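PDB 4Q7F: 5' nucleotidase family protein from Staphylococcus aureus subsp. aureus, which belongs to the 5'-nucleotidase family and pairs a calcineurin-like phosphoesterase domain that carries two metal ions with a C-terminal 5'-nucleotidase domain. Local coordinates for residues A[57-60]-A[64-67]; A[240-245]-A[272-277]; A[401-406]-A[435-440]; A[455-458]-A[463-466]. All coordinates share one frame; numbering follows the deposited sequence.

Overall arrangement
The contacts fall into two groups, on opposite sides of the chain's centre. Contacts 1 and 2 lie in the metal-carrying part, with centres about 14 Å apart. They reach the same sheet, and a salt bridge from Asp58 to Arg273 ties them together. Segment 240-245 also leads in the chain to His247 and His249, ligands of magnesium and manganese. Contacts 3 and 4 belong to the C-terminal domain. Their centres are about 11 Å apart, and Met457 packs on Lys401, Ile404 and Val440. The centres of contacts 2 and 3 are about 44 Å apart. Bound 3D1 takes pocket residues from both parts, and the side chain of Tyr437 is about 13 Å from it.

Contact 1: A[57-60]-A[64-67]; sequences QDRR and QSFK
Arg59 grips Ser65 side-on, with two nitrogens directed at one hydroxyl oxygen. Arg59 NE donates to Ser65 OG over 2.8 Å, with an N-H...O angle of 150°. Arg59 NH2 donates to Ser65 OG over 2.9 Å. The oxygen lies almost exactly in the guanidinium plane, so the pair of bonds limits rotation of the group. Arg59 NH2 also makes a weak bond to Ser65 O, 3.2 Å away. The hydroxyl thus carries the main grip, and the backbone oxygen adds a weak one. The arginine chain turns at chi3 (-55°), which lays the NE edge against the serine.

Strand 19-25, helix 48-59 and strand 65-69 form a beta-alpha-beta unit of the calcineurin-like phosphoesterase domain. A short loop leads from the helix to the second strand. Arg59, near the end of the helix, bonds to Ser65 across this loop.

The other contacts are between the two cationic side chains. Those of Arg59 and Lys67 cross at about a right angle. Arg59 NH1 comes within 3.6 Å of Lys67 CE and 3.8 Å of Lys67 NZ. Glu56 OE2 forms salt bridges with both cationic groups, which probably eases their closeness. Lys67 is buried, and its NZ is also bonded to Asn52 OD1 and Met100 O.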
loop_
_atom_site.group_PDB
_atom_site.type_symbol
_atom_site.label_atom_id
_atom_site.label_comp_id
_atom_site.label_asym_id
_atom_site.label_seq_id
_atom_site.Cartn_x
_atom_site.Cartn_y
_atom_site.Cartn_z
ATOM N N GLN A 57 -22.134 -16.653 3.982
ATOM C CA GLN A 57 -22.430 -17.973 4.499
ATOM C C GLN A 57 -22.233 -18.068 6.017
ATOM O O GLN A 57 -23.079 -18.587 6.707
ATOM C CB GLN A 57 -21.603 -19.053 3.790
ATOM C CG GLN A 57 -21.981 -19.191 2.335
ATOM C CD GLN A 57 -21.299 -20.333 1.635
ATOM O OE1 GLN A 57 -21.958 -21.164 1.012
ATOM N NE2 GLN A 57 -19.978 -20.390 1.731
ATOM N N ASP A 58 -21.119 -17.560 6.526
ATOM C CA ASP A 58 -20.802 -17.677 7.958
ATOM C C ASP A 58 -21.634 -16.852 8.946
ATOM O O ASP A 58 -21.760 -17.210 10.114
ATOM C CB ASP A 58 -19.361 -17.207 8.176
ATOM C CG ASP A 58 -18.830 -17.583 9.554
ATOM O OD1 ASP A 58 -18.507 -18.763 9.732
ATOM O OD2 ASP A 58 -18.683 -16.710 10.438
ATOM N N ARG A 59 -22.132 -15.708 8.493
ATOM C CA ARG A 59 -22.793 -14.764 9.376
ATOM C C ARG A 59 -24.184 -15.200 9.824
ATOM O O ARG A 59 -24.666 -14.744 10.865
ATOM C CB ARG A 59 -22.869 -13.373 8.704
ATOM C CG ARG A 59 -23.848 -13.306 7.548
ATOM C CD ARG A 59 -23.758 -12.005 6.768
ATOM N NE ARG A 59 -23.918 -10.815 7.609
ATOM C CZ ARG A 59 -24.112 -9.584 7.143
ATOM N NH1 ARG A 59 -24.171 -9.343 5.828
ATOM N NH2 ARG A 59 -24.250 -8.581 8.007
ATOM N N ARG A 60 -24.800 -16.092 9.052
ATOM C CA ARG A 60 -26.149 -16.554 9.333
ATOM C C ARG A 60 -26.315 -17.212 10.725
ATOM O O ARG A 60 -27.386 -17.150 11.290
ATOM C CB ARG A 60 -26.605 -17.491 8.212
ATOM C CG ARG A 60 -28.063 -17.901 8.285
ATOM C CD ARG A 60 -28.405 -18.896 7.181
ATOM N NE ARG A 60 -29.755 -19.447 7.329
ATOM C CZ ARG A 60 -30.086 -20.391 8.208
ATOM N NH1 ARG A 60 -31.342 -20.835 8.265
ATOM N NH2 ARG A 60 -29.175 -20.884 9.054
ATOM N N GLN A 64 -26.892 -11.291 15.008
ATOM C CA GLN A 64 -26.749 -10.114 14.171
ATOM C C GLN A 64 -25.273 -9.944 13.893
ATOM O O GLN A 64 -24.436 -10.487 14.612
ATOM C CB GLN A 64 -27.335 -8.851 14.818
ATOM C CG GLN A 64 -26.768 -8.489 16.171
ATOM C CD GLN A 64 -27.530 -7.340 16.800
ATOM O OE1 GLN A 64 -27.790 -6.322 16.156
ATOM N NE2 GLN A 64 -27.886 -7.491 18.047
ATOM N N SER A 65 -24.982 -9.215 12.827
ATOM C CA SER A 65 -23.615 -9.020 12.393
ATOM C C SER A 65 -23.448 -7.771 11.569
ATOM O O SER A 65 -24.399 -7.308 10.909
ATOM C CB SER A 65 -23.177 -10.205 11.544
ATOM O OG SER A 65 -23.890 -10.232 10.317
ATOM N N PHE A 66 -22.201 -7.281 11.579
ATOM C CA PHE A 66 -21.777 -6.104 10.858
ATOM C C PHE A 66 -20.599 -6.443 9.934
ATOM O O PHE A 66 -19.768 -7.313 10.240
ATOM C CB PHE A 66 -21.395 -4.970 11.824
ATOM C CG PHE A 66 -22.575 -4.285 12.429
ATOM C CD1 PHE A 66 -23.300 -4.892 13.440
ATOM C CD2 PHE A 66 -22.959 -3.020 11.990
ATOM C CE1 PHE A 66 -24.388 -4.257 14.003
ATOM C CE2 PHE A 66 -24.055 -2.388 12.541
ATOM C CZ PHE A 66 -24.777 -3.008 13.550
ATOM N N LYS A 67 -20.573 -5.740 8.808
ATOM C CA LYS A 67 -19.591 -5.923 7.742
ATOM C C LYS A 67 -18.861 -4.591 7.504
ATOM O O LYS A 67 -19.478 -3.532 7.259
ATOM C CB LYS A 67 -20.333 -6.487 6.523
ATOM C CG LYS A 67 -19.504 -6.828 5.317
ATOM C CD LYS A 67 -20.120 -7.961 4.478
ATOM C CE LYS A 67 -21.523 -7.700 3.976
ATOM N NZ LYS A 67 -21.897 -8.647 2.886
#

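Contact 2: A[240-245]-A[272-277]; sequences IDIFIT and GRVVLS
Ile242 meets Val274 and Leu276 tip to tip. All three side chains leave their strands toward the opposite segment and touch mainly through methyl groups. The end of Ile242 does most of the work. Ile242 CD1 comes to 3.5 Å from Val274 CG1, which is tighter than a usual van der Waals contact. Ile242 CD1 also lies 4.0 Å from Leu276 CD2, so one methyl touches two residues of the facing strand.

The two branches of Ile242 have separate roles. CG1 stands opposite the carbonyl carbon (chi1 -53°), and the chain beyond it is extended, which carries CD1 forward. Ile242 CG1 is itself 3.8 Å from Val274 CG1. The shorter branch meets the other valine methyl, with Ile242 CG2 4.1 Å from Val274 CG2. Val274 thus opposes Ile242 with both of its methyls, while Leu276 offers the end of one branch. The backbones stay well apart, with Ile242 CA 7.7 Å from Val274 CA. This is contact between the faces of two sheets, made by apolar side chains, and it is buried.

Strand 242-244 belongs to a mixed sheet, with strands 201-207 and 259-264 beside it. Strand 270-278 belongs to a second mixed sheet, between strands 19-25 and 284-293. Such a pair of packed sheets is the core of the calcineurin-like phosphoesterase fold. Around the contact, Phe22 touches Ile242, Cys289 touches Val274, and Ile20, Ile201 and Val286 of the neighbouring strands touch Leu276.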
loop_
_atom_site.group_PDB
_atom_site.type_symbol
_atom_site.label_atom_id
_atom_site.label_comp_id
_atom_site.label_asym_id
_atom_site.label_seq_id
_atom_site.Cartn_x
_atom_site.Cartn_y
_atom_site.Cartn_z
ATOM N N ILE A 240 -10.999 -0.418 25.153
ATOM C CA ILE A 240 -11.220 -0.866 23.780
ATOM C C ILE A 240 -11.529 -2.357 23.800
ATOM O O ILE A 240 -10.773 -3.164 24.355
ATOM C CB ILE A 240 -9.977 -0.648 22.891
ATOM C CG1 ILE A 240 -9.542 0.820 22.912
ATOM C CG2 ILE A 240 -10.280 -1.089 21.476
ATOM C CD1 ILE A 240 -8.213 1.092 22.229
ATOM N N ASP A 241 -12.651 -2.708 23.192
ATOM C CA ASP A 241 -13.097 -4.083 23.112
ATOM C C ASP A 241 -12.601 -4.721 21.808
ATOM O O ASP A 241 -12.144 -5.858 21.805
ATOM C CB ASP A 241 -14.626 -4.098 23.213
ATOM C CG ASP A 241 -15.112 -3.514 24.539
ATOM O OD1 ASP A 241 -14.829 -4.117 25.585
ATOM O OD2 ASP A 241 -15.755 -2.451 24.541
ATOM N N ILE A 242 -12.679 -3.981 20.709
ATOM C CA ILE A 242 -12.237 -4.492 19.418
ATOM C C ILE A 242 -11.334 -3.455 18.756
ATOM O O ILE A 242 -11.692 -2.268 18.655
ATOM C CB ILE A 242 -13.424 -4.826 18.490
ATOM C CG1 ILE A 242 -14.417 -5.773 19.188
ATOM C CG2 ILE A 242 -12.936 -5.459 17.202
ATOM C CD1 ILE A 242 -15.607 -6.157 18.328
ATOM N N PHE A 243 -10.167 -3.908 18.311
ATOM C CA PHE A 243 -9.169 -3.028 17.692
ATOM C C PHE A 243 -8.874 -3.594 16.307
ATOM O O PHE A 243 -8.128 -4.583 16.158
ATOM C CB PHE A 243 -7.913 -2.956 18.563
ATOM C CG PHE A 243 -7.006 -1.790 18.245
ATOM C CD1 PHE A 243 -7.313 -0.513 18.699
ATOM C CD2 PHE A 243 -5.835 -1.969 17.534
ATOM C CE1 PHE A 243 -6.481 0.564 18.420
ATOM C CE2 PHE A 243 -5.005 -0.895 17.247
ATOM C CZ PHE A 243 -5.326 0.374 17.690
ATOM N N ILE A 244 -9.516 -2.989 15.308
ATOM C CA ILE A 244 -9.393 -3.384 13.913
ATOM C C ILE A 244 -8.294 -2.562 13.278
ATOM O O ILE A 244 -8.266 -1.337 13.424
ATOM C CB ILE A 244 -10.763 -3.237 13.192
ATOM C CG1 ILE A 244 -11.673 -4.366 13.668
ATOM C CG2 ILE A 244 -10.639 -3.275 11.668
ATOM C CD1 ILE A 244 -13.119 -4.297 13.161
ATOM N N THR A 245 -7.370 -3.253 12.611
ATOM C CA THR A 245 -6.226 -2.624 11.971
ATOM C C THR A 245 -6.034 -3.078 10.521
ATOM O O THR A 245 -6.715 -3.972 10.040
ATOM C CB THR A 245 -4.935 -2.897 12.770
ATOM O OG1 THR A 245 -4.643 -4.296 12.784
ATOM C CG2 THR A 245 -5.066 -2.385 14.170
ATOM N N GLY A 272 -11.494 -11.033 8.884
ATOM C CA GLY A 272 -11.409 -10.998 10.339
ATOM C C GLY A 272 -12.806 -11.151 10.899
ATOM O O GLY A 272 -13.744 -10.553 10.369
ATOM N N ARG A 273 -12.954 -11.970 11.940
ATOM C CA ARG A 273 -14.262 -12.157 12.590
ATOM C C ARG A 273 -14.076 -12.034 14.090
ATOM O O ARG A 273 -13.249 -12.730 14.670
ATOM C CB ARG A 273 -14.886 -13.507 12.276
ATOM C CG ARG A 273 -16.291 -13.668 12.852
ATOM C CD ARG A 273 -16.835 -15.063 12.631
ATOM N NE ARG A 273 -16.215 -16.064 13.514
ATOM C CZ ARG A 273 -16.297 -17.380 13.335
ATOM N NH1 ARG A 273 -16.956 -17.890 12.303
ATOM N NH2 ARG A 273 -15.732 -18.206 14.202
ATOM N N VAL A 274 -14.808 -11.105 14.696
ATOM C CA VAL A 274 -14.779 -10.935 16.132
ATOM C C VAL A 274 -16.203 -11.097 16.595
ATOM O O VAL A 274 -17.090 -10.432 16.071
ATOM C CB VAL A 274 -14.243 -9.560 16.530
ATOM C CG1 VAL A 274 -14.355 -9.360 18.034
ATOM C CG2 VAL A 274 -12.789 -9.432 16.086
ATOM N N VAL A 275 -16.420 -11.990 17.561
ATOM C CA VAL A 275 -17.734 -12.242 18.091
ATOM C C VAL A 275 -17.804 -11.797 19.537
ATOM O O VAL A 275 -16.902 -12.072 20.352
ATOM C CB VAL A 275 -18.111 -13.743 18.039
ATOM C CG1 VAL A 275 -19.523 -13.962 18.574
ATOM C CG2 VAL A 275 -17.981 -14.284 16.626
ATOM N N LEU A 276 -18.878 -11.089 19.846
ATOM C CA LEU A 276 -19.136 -10.671 21.196
ATOM C C LEU A 276 -20.414 -11.384 21.623
ATOM O O LEU A 276 -21.307 -11.589 20.790
ATOM C CB LEU A 276 -19.323 -9.168 21.270
ATOM C CG LEU A 276 -18.268 -8.210 20.765
ATOM C CD1 LEU A 276 -18.700 -6.812 21.193
ATOM C CD2 LEU A 276 -16.861 -8.508 21.270
ATOM N N SER A 277 -20.492 -11.814 22.888
ATOM C CA SER A 277 -21.706 -12.482 23.401
ATOM C C SER A 277 -21.993 -12.066 24.842
ATOM O O SER A 277 -21.088 -11.695 25.586
ATOM C CB SER A 277 -21.636 -14.020 23.276
ATOM O OG SER A 277 -20.544 -14.572 23.999
#

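Contact 3: A[401-406]-A[435-440]; sequences KEAIER and DIYGGV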
loop_
_atom_site.group_PDB
_atom_site.type_symbol
_atom_site.label_atom_id
_atom_site.label_comp_id
_atom_site.label_asym_id
_atom_site.label_seq_id
_atom_site.Cartn_x
_atom_site.Cartn_y
_atom_site.Cartn_z
ATOM N N LYS A 401 24.724 10.653 -2.207
ATOM C CA LYS A 401 25.316 9.530 -1.492
ATOM C C LYS A 401 24.414 9.057 -0.360
ATOM O O LYS A 401 24.363 7.875 -0.094
ATOM C CB LYS A 401 26.701 9.866 -0.948
ATOM C CG LYS A 401 27.333 8.718 -0.177
ATOM C CD LYS A 401 28.786 9.036 0.154
ATOM C CE LYS A 401 29.443 7.926 0.946
ATOM N NZ LYS A 401 28.889 7.796 2.313
ATOM N N GLU A 402 23.761 9.977 0.341
ATOM C CA GLU A 402 22.865 9.611 1.435
ATOM C C GLU A 402 21.709 8.753 0.932
ATOM O O GLU A 402 21.242 7.852 1.618
ATOM C CB GLU A 402 22.272 10.855 2.106
ATOM C CG GLU A 402 23.249 11.615 2.948
ATOM C CD GLU A 402 22.615 12.824 3.612
ATOM O OE1 GLU A 402 21.370 12.930 3.638
ATOM O OE2 GLU A 402 23.378 13.667 4.091
ATOM N N ALA A 403 21.231 9.064 -0.264
ATOM C CA ALA A 403 20.136 8.304 -0.850
ATOM C C ALA A 403 20.656 6.910 -1.221
ATOM O O ALA A 403 20.025 5.940 -0.923
ATOM C CB ALA A 403 19.589 9.008 -2.075
ATOM N N ILE A 404 21.854 6.811 -1.800
ATOM C CA ILE A 404 22.359 5.477 -2.178
ATOM C C ILE A 404 22.654 4.677 -0.900
ATOM O O ILE A 404 22.485 3.475 -0.890
ATOM C CB ILE A 404 23.578 5.533 -3.127
ATOM C CG1 ILE A 404 23.212 6.266 -4.418
ATOM C CG2 ILE A 404 24.019 4.135 -3.509
ATOM C CD1 ILE A 404 24.385 6.583 -5.335
ATOM N N GLU A 405 23.079 5.342 0.176
ATOM C CA GLU A 405 23.337 4.638 1.434
ATOM C C GLU A 405 21.999 4.102 2.017
ATOM O O GLU A 405 21.956 3.043 2.643
ATOM C CB GLU A 405 24.023 5.560 2.435
ATOM C CG GLU A 405 25.461 5.953 2.085
ATOM C CD GLU A 405 26.477 4.841 2.287
ATOM O OE1 GLU A 405 26.070 3.725 2.627
ATOM O OE2 GLU A 405 27.727 5.065 2.100
ATOM N N ARG A 406 20.913 4.823 1.791
ATOM C CA ARG A 406 19.600 4.379 2.310
ATOM C C ARG A 406 19.232 3.072 1.596
ATOM O O ARG A 406 18.932 2.081 2.255
ATOM C CB ARG A 406 18.542 5.437 2.147
ATOM C CG ARG A 406 17.092 4.947 2.357
ATOM C CD ARG A 406 16.848 4.219 3.673
ATOM N NE ARG A 406 15.457 3.739 3.744
ATOM C CZ ARG A 406 15.026 2.768 4.543
ATOM N NH1 ARG A 406 15.866 2.140 5.379
ATOM N NH2 ARG A 406 13.745 2.415 4.506
ATOM N N ASP A 435 16.274 1.077 -4.118
ATOM C CA ASP A 435 16.337 1.705 -5.448
ATOM C C ASP A 435 17.579 1.322 -6.168
ATOM O O ASP A 435 18.661 1.134 -5.552
ATOM C CB ASP A 435 16.258 3.238 -5.365
ATOM C CG ASP A 435 14.865 3.759 -5.042
ATOM O OD1 ASP A 435 13.871 3.080 -5.355
ATOM O OD2 ASP A 435 14.753 4.902 -4.520
ATOM N N ILE A 436 17.406 1.181 -7.483
ATOM C CA ILE A 436 18.501 0.946 -8.403
ATOM C C ILE A 436 18.709 2.262 -9.151
ATOM O O ILE A 436 17.765 2.833 -9.700
ATOM C CB ILE A 436 18.218 -0.186 -9.417
ATOM C CG1 ILE A 436 17.977 -1.528 -8.714
ATOM C CG2 ILE A 436 19.370 -0.305 -10.398
ATOM C CD1 ILE A 436 16.553 -1.780 -8.270
ATOM N N TYR A 437 19.953 2.740 -9.188
ATOM C CA TYR A 437 20.259 4.030 -9.791
ATOM C C TYR A 437 20.917 3.941 -11.153
ATOM O O TYR A 437 21.682 3.029 -11.439
ATOM C CB TYR A 437 21.190 4.838 -8.860
ATOM C CG TYR A 437 20.599 5.098 -7.493
ATOM C CD1 TYR A 437 20.593 4.109 -6.517
ATOM C CD2 TYR A 437 20.091 6.359 -7.160
ATOM C CE1 TYR A 437 20.055 4.342 -5.258
ATOM C CE2 TYR A 437 19.536 6.595 -5.915
ATOM C CZ TYR A 437 19.522 5.586 -4.976
ATOM O OH TYR A 437 19.005 5.842 -3.757
ATOM N N GLY A 438 20.611 4.919 -11.983
ATOM C CA GLY A 438 21.197 5.038 -13.318
ATOM C C GLY A 438 21.883 6.382 -13.495
ATOM O O GLY A 438 21.454 7.420 -12.939
ATOM N N GLY A 439 22.962 6.383 -14.274
ATOM C CA GLY A 439 23.680 7.601 -14.522
ATOM C C GLY A 439 24.821 7.768 -13.557
ATOM O O GLY A 439 25.682 8.608 -13.777
ATOM N N VAL A 440 24.822 6.962 -12.494
ATOM C CA VAL A 440 25.870 6.988 -11.500
ATOM C C VAL A 440 26.292 5.550 -11.247
ATOM O O VAL A 440 25.443 4.674 -11.113
ATOM C CB VAL A 440 25.413 7.660 -10.177
ATOM C CG1 VAL A 440 24.206 6.977 -9.571
ATOM C CG2 VAL A 440 26.528 7.704 -9.154
#
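The ring of Tyr437 carries Ile404 on one face. Ile404 CG1 sits over the middle of the ring, 3.7 Å from the centroid of Tyr437 and 10° off the normal. This is a CH-pi contact, and CG1 is nearly equidistant from the ring carbons. Ile404 CA adds backbone contact 4.0 Å from Tyr437 CE1. At the phenol end, Tyr437 OH is 3.6 Å from Ala403 CB and 3.0 Å from Ala403 O. The hydroxyl is hydrogen-bonded to Ser407 OG, one turn further along the helix. The ring is thus placed by a carbon over its face and a polar partner at its end.

The contact packs helix 397-408 against strand 435-438, which is an outer strand of a mixed five-stranded sheet in the C-terminal 5'-nucleotidase domain. Tyr437 also touches Cys361 on the adjoining strand 359-363. The contact is buried between helix and sheet.

Ile404 extends past the ring to a second residue. With chi1 at -60°, its longer branch runs beside the backbone N and over the ring, and Ile404 CD1 continues to 4.3 Å from Val440 CG1. Val440 follows the end of the strand, so the isoleucine touches both the strand and the turn after it. Ile404 also packs on Val454 and Met457 of strand 454-459, and Val440 touches Ile459 of the same strand.

Contact 4: A[455-458]-A[463-466]; sequences SNMM and AVDL
Met457, modelled as selenomethionine, meets Val464 at both ends of its side chain. It starts with Met457 CB, which lies 3.6 Å from Val464 CG2. Met457 CB is also close to Val464 CB, at 3.9 Å. From there the chain runs on through CG to SE. Here it leaves the valine and packs on Lys401 of helix 397-408. At the last torsion the chain bends (chi3 65°), and this brings CE back to the valine. Met457 CE comes to 3.7 Å from Val464 CG2 and 4.0 Å from Val464 CG1. Val464 CG2 is therefore touched by both CB and CE of Met457, and CG1 by CE alone. CE also packs on Ile404 and Val440, so Met457 lies between the helix and the chain segment that carries Val464.

The backbones are joined beside this apolar contact. Val464 N donates to Met457 O over 3.1 Å, at an angle of 158°. Met457 O also receives a CA-H...O contact from Ala463 CA, 3.5 Å away. Met458 also lies near Ala463, but it has two conformers and the detail of its selenium contacts is doubtful.

Met458 and Ala463 form an antiparallel non-hydrogen-bonded pair, with the CA atoms of Met458 and Ala463 4.4 Å apart. Strand 454-459 turns sharply here into the short outer strand 462-463. The result is a tight beta hairpin at the surface of the C-terminal domain, with helix 397-408 packed on its Met457 side.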
loop_
_atom_site.group_PDB
_atom_site.type_symbol
_atom_site.label_atom_id
_atom_site.label_comp_id
_atom_site.label_asym_id
_atom_site.label_seq_id
_atom_site.Cartn_x
_atom_site.Cartn_y
_atom_site.Cartn_z
ATOM N N SER A 455 30.837 3.323 -2.125
ATOM C CA SER A 455 32.178 3.692 -2.568
ATOM C C SER A 455 32.221 3.829 -4.077
ATOM O O SER A 455 31.293 3.409 -4.791
ATOM C CB SER A 455 33.168 2.605 -2.166
ATOM O OG SER A 455 33.359 2.574 -0.769
ATOM N N ASN A 456 33.310 4.427 -4.542
ATOM C CA ASN A 456 33.613 4.571 -5.965
ATOM C C ASN A 456 32.545 5.285 -6.807
ATOM O O ASN A 456 32.353 4.935 -7.980
ATOM C CB ASN A 456 33.868 3.173 -6.547
ATOM C CG ASN A 456 34.892 2.383 -5.750
ATOM O OD1 ASN A 456 34.580 1.298 -5.229
ATOM N ND2 ASN A 456 36.121 2.933 -5.618
HETATM N N MSE A 457 31.889 6.302 -6.244
HETATM C CA MSE A 457 30.799 6.982 -6.978
HETATM C C MSE A 457 31.323 7.786 -8.147
HETATM O O MSE A 457 32.223 8.581 -7.981
HETATM C CB MSE A 457 30.016 7.928 -6.078
HETATM C CG MSE A 457 29.147 7.214 -5.069
HETATM SE SE MSE A 457 28.092 8.576 -4.111
HETATM C CE MSE A 457 27.022 9.197 -5.614
HETATM N N MSE A 458 30.744 7.591 -9.329
HETATM C CA MSE A 458 31.178 8.305 -10.515
HETATM C C MSE A 458 30.019 8.665 -11.381
HETATM O O MSE A 458 29.164 7.833 -11.657
HETATM C CB MSE A 458 32.126 7.474 -11.385
HETATM C CG MSE A 458 33.349 7.008 -10.618
HETATM SE SE MSE A 458 34.658 8.469 -10.471
HETATM C CE MSE A 458 35.555 8.087 -12.175
ATOM N N ALA A 463 34.525 11.638 -10.533
ATOM C CA ALA A 463 34.183 11.286 -9.180
ATOM C C ALA A 463 33.108 12.233 -8.736
ATOM O O ALA A 463 33.085 13.397 -9.149
ATOM C CB ALA A 463 35.406 11.404 -8.278
ATOM N N VAL A 464 32.174 11.722 -7.947
ATOM C CA VAL A 464 31.114 12.555 -7.455
ATOM C C VAL A 464 31.689 13.548 -6.466
ATOM O O VAL A 464 32.300 13.170 -5.463
ATOM C CB VAL A 464 29.971 11.745 -6.827
ATOM C CG1 VAL A 464 29.001 12.665 -6.083
ATOM C CG2 VAL A 464 29.248 10.961 -7.922
ATOM N N ASP A 465 31.529 14.821 -6.791
ATOM C CA ASP A 465 31.965 15.890 -5.924
ATOM C C ASP A 465 30.822 16.098 -4.926
ATOM O O ASP A 465 29.721 16.487 -5.311
ATOM C CB ASP A 465 32.233 17.147 -6.761
ATOM C CG ASP A 465 32.766 18.306 -5.943
ATOM O OD1 ASP A 465 32.538 18.362 -4.713
ATOM O OD2 ASP A 465 33.422 19.174 -6.560
ATOM N N LEU A 466 31.086 15.836 -3.650
ATOM C CA LEU A 466 30.078 15.977 -2.602
ATOM C C LEU A 466 29.478 17.391 -2.496
ATOM O O LEU A 466 28.363 17.545 -1.999
ATOM C CB LEU A 466 30.653 15.552 -1.249
ATOM C CG LEU A 466 31.088 14.082 -1.109
ATOM C CD1 LEU A 466 32.003 13.921 0.104
ATOM C CD2 LEU A 466 29.906 13.116 -1.052
#